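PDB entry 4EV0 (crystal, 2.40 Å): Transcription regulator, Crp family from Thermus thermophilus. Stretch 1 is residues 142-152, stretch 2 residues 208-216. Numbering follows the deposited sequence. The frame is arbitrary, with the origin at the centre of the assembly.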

# COMPACT_ATOMS: atom_id res chain seq x y z
N ALA B 142 -2.38 14.64 -11.53
CA ALA B 142 -3.50 15.15 -10.75
C ALA B 142 -4.11 16.37 -11.46
O ALA B 142 -5.32 16.48 -11.57
CB ALA B 142 -3.05 15.49 -9.31
N ARG B 143 -3.26 17.25 -11.98
CA ARG B 143 -3.70 18.45 -12.67
C ARG B 143 -4.57 18.14 -13.90
O ARG B 143 -5.68 18.65 -14.02
CB ARG B 143 -2.47 19.28 -13.07
CG ARG B 143 -2.78 20.59 -13.72
CD ARG B 143 -1.58 21.54 -13.60
NE ARG B 143 -1.75 22.72 -14.44
CZ ARG B 143 -1.39 22.77 -15.72
NH1 ARG B 143 -0.82 21.71 -16.28
NH2 ARG B 143 -1.59 23.88 -16.42
N ASN B 144 -4.07 17.27 -14.78
CA ASN B 144 -4.85 16.75 -15.90
C ASN B 144 -6.22 16.19 -15.48
O ASN B 144 -7.25 16.49 -16.08
CB ASN B 144 -4.09 15.60 -16.60
CG ASN B 144 -2.71 16.01 -17.11
OD1 ASN B 144 -1.73 15.30 -16.90
ND2 ASN B 144 -2.64 17.14 -17.81
N ARG B 145 -6.21 15.33 -14.46
CA ARG B 145 -7.40 14.64 -14.02
C ARG B 145 -8.45 15.59 -13.43
O ARG B 145 -9.65 15.41 -13.65
CB ARG B 145 -7.03 13.54 -13.01
CG ARG B 145 -6.27 12.40 -13.66
CD ARG B 145 -6.01 11.23 -12.75
NE ARG B 145 -5.19 10.25 -13.46
CZ ARG B 145 -4.88 9.04 -12.98
NH1 ARG B 145 -5.33 8.65 -11.79
NH2 ARG B 145 -4.11 8.23 -13.71
N VAL B 146 -7.99 16.59 -12.70
CA VAL B 146 -8.89 17.58 -12.13
C VAL B 146 -9.46 18.49 -13.23
O VAL B 146 -10.65 18.78 -13.23
CB VAL B 146 -8.20 18.37 -11.01
CG1 VAL B 146 -9.07 19.52 -10.53
CG2 VAL B 146 -7.86 17.42 -9.85
N ALA B 147 -8.61 18.89 -14.18
CA ALA B 147 -9.05 19.67 -15.33
C ALA B 147 -10.12 18.90 -16.09
O ALA B 147 -11.17 19.44 -16.40
CB ALA B 147 -7.87 20.01 -16.23
N TYR B 148 -9.87 17.62 -16.34
CA TYR B 148 -10.82 16.77 -17.06
C TYR B 148 -12.16 16.66 -16.35
O TYR B 148 -13.21 16.71 -16.99
CB TYR B 148 -10.23 15.37 -17.21
CG TYR B 148 -11.11 14.34 -17.90
CD1 TYR B 148 -11.43 14.46 -19.25
CD2 TYR B 148 -11.58 13.23 -17.20
CE1 TYR B 148 -12.21 13.50 -19.89
CE2 TYR B 148 -12.36 12.27 -17.83
CZ TYR B 148 -12.66 12.40 -19.17
OH TYR B 148 -13.44 11.43 -19.79
N ALA B 149 -12.12 16.52 -15.03
CA ALA B 149 -13.33 16.53 -14.22
C ALA B 149 -14.16 17.82 -14.47
O ALA B 149 -15.37 17.77 -14.68
CB ALA B 149 -12.99 16.40 -12.74
N LEU B 150 -13.48 18.97 -14.42
CA LEU B 150 -14.11 20.26 -14.68
C LEU B 150 -14.66 20.30 -16.10
O LEU B 150 -15.76 20.80 -16.34
CB LEU B 150 -13.07 21.36 -14.50
CG LEU B 150 -12.68 21.70 -13.07
CD1 LEU B 150 -11.51 22.69 -13.03
CD2 LEU B 150 -13.90 22.23 -12.34
N LEU B 151 -13.86 19.80 -17.04
CA LEU B 151 -14.30 19.67 -18.43
C LEU B 151 -15.63 18.93 -18.49
O LEU B 151 -16.56 19.35 -19.18
CB LEU B 151 -13.25 18.90 -19.21
CG LEU B 151 -12.99 19.29 -20.65
CD1 LEU B 151 -11.70 18.62 -21.07
CD2 LEU B 151 -14.14 18.85 -21.55
N LYS B 152 -15.72 17.83 -17.74
CA LYS B 152 -16.93 17.01 -17.71
C LYS B 152 -18.18 17.80 -17.29
O LYS B 152 -19.28 17.54 -17.78
CB LYS B 152 -16.73 15.78 -16.81
CG LYS B 152 -16.40 14.52 -17.60
CD LYS B 152 -15.56 13.53 -16.81
CE LYS B 152 -16.44 12.61 -16.00
NZ LYS B 152 -15.64 11.50 -15.40
N LEU B 208 -8.38 25.09 -20.52
CA LEU B 208 -8.69 24.01 -19.60
C LEU B 208 -8.64 22.68 -20.35
O LEU B 208 -7.99 21.74 -19.91
CB LEU B 208 -10.06 24.22 -18.97
CG LEU B 208 -10.48 23.12 -18.01
CD1 LEU B 208 -9.74 23.28 -16.67
CD2 LEU B 208 -12.01 23.08 -17.79
N GLU B 209 -9.33 22.63 -21.49
CA GLU B 209 -9.38 21.42 -22.30
C GLU B 209 -7.97 21.03 -22.72
O GLU B 209 -7.62 19.85 -22.76
CB GLU B 209 -10.27 21.64 -23.53
CG GLU B 209 -10.72 20.35 -24.23
CD GLU B 209 -11.88 20.58 -25.20
OE1 GLU B 209 -11.97 21.68 -25.80
OE2 GLU B 209 -12.71 19.65 -25.37
N GLU B 210 -7.15 22.03 -22.99
CA GLU B 210 -5.75 21.77 -23.31
C GLU B 210 -5.04 21.14 -22.13
O GLU B 210 -4.28 20.19 -22.29
CB GLU B 210 -5.03 23.07 -23.73
CG GLU B 210 -5.44 23.62 -25.09
CD GLU B 210 -4.44 24.63 -25.64
OE1 GLU B 210 -3.64 25.19 -24.85
OE2 GLU B 210 -4.44 24.87 -26.88
N ILE B 211 -5.29 21.68 -20.94
CA ILE B 211 -4.65 21.16 -19.73
C ILE B 211 -5.12 19.74 -19.41
O ILE B 211 -4.31 18.90 -19.00
CB ILE B 211 -4.87 22.10 -18.51
CG1 ILE B 211 -4.16 23.44 -18.74
CG2 ILE B 211 -4.33 21.46 -17.23
CD1 ILE B 211 -4.50 24.51 -17.72
N ALA B 212 -6.41 19.46 -19.63
CA ALA B 212 -6.97 18.13 -19.36
C ALA B 212 -6.26 17.06 -20.20
O ALA B 212 -5.97 15.96 -19.73
CB ALA B 212 -8.46 18.09 -19.62
N PHE B 213 -5.97 17.40 -21.45
CA PHE B 213 -5.37 16.44 -22.36
C PHE B 213 -3.87 16.58 -22.44
O PHE B 213 -3.24 16.01 -23.32
CB PHE B 213 -6.02 16.52 -23.73
CG PHE B 213 -7.46 16.15 -23.70
CD1 PHE B 213 -7.83 14.84 -23.40
CD2 PHE B 213 -8.44 17.10 -23.89
CE1 PHE B 213 -9.17 14.48 -23.34
CE2 PHE B 213 -9.78 16.74 -23.83
CZ PHE B 213 -10.15 15.43 -23.56
N GLY B 214 -3.30 17.30 -21.48
CA GLY B 214 -1.86 17.26 -21.26
C GLY B 214 -1.00 17.88 -22.35
O GLY B 214 0.21 17.65 -22.42
N LEU B 215 -1.63 18.67 -23.21
CA LEU B 215 -0.86 19.45 -24.16
C LEU B 215 -0.67 20.88 -23.65
O LEU B 215 -0.12 21.73 -24.35
CB LEU B 215 -1.45 19.38 -25.57
CG LEU B 215 -2.96 19.20 -25.76
CD1 LEU B 215 -3.63 20.55 -25.93
CD2 LEU B 215 -3.28 18.29 -26.95
N ALA B 216 -1.11 21.14 -22.42
CA ALA B 216 -0.82 22.39 -21.72
C ALA B 216 -0.81 22.13 -20.22
O ALA B 216 -0.67 23.02 -19.40
CB ALA B 216 -1.82 23.46 -22.09
OXT ALA B 216 -0.95 20.99 -19.76

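What lies at the apolar centre? The methyl of A212 sits as a knob among N144, A147, Y148 and L151, with its CB 3.9 Å from A147 CB and 3.6 Å from L151 CD1. With alanine on both sides, A147 and A212 meet methyl to methyl where the backbones run close: the CA atoms of N144 and A212 are 4.3 Å apart, and the helix axes approach to 7.9 Å, their directions 133° apart.

How do the larger side chains extend this core? L208 CD1 reaches A147 CB at 3.8 Å, while its other methyl, CD2, lies 3.9 Å from L150 CB. L151 CD1 also meets F213 CE2 at 3.9 Å, an oblique contact that carries the apolar packing past the end of the second helix.

How is that helix end held? N144 ND2 donates a hydrogen bond to I211 O (2.7 Å), a carbonyl that also accepts the G214 amide, N to O 3.1 Å. G214 adopts positive phi, which favours glycine, and its CA lies 3.5 Å from N144 ND2.

What forms the polar edge? The extended R143 reaches the C-terminal carboxylate: NH2 hydrogen-bonds A216 O at 3.2 Å, and NH1 forms a salt bridge with A216 OXT at 3.6 Å. I211 CG2 covers one guanidinium face, but A216 is poorly ordered.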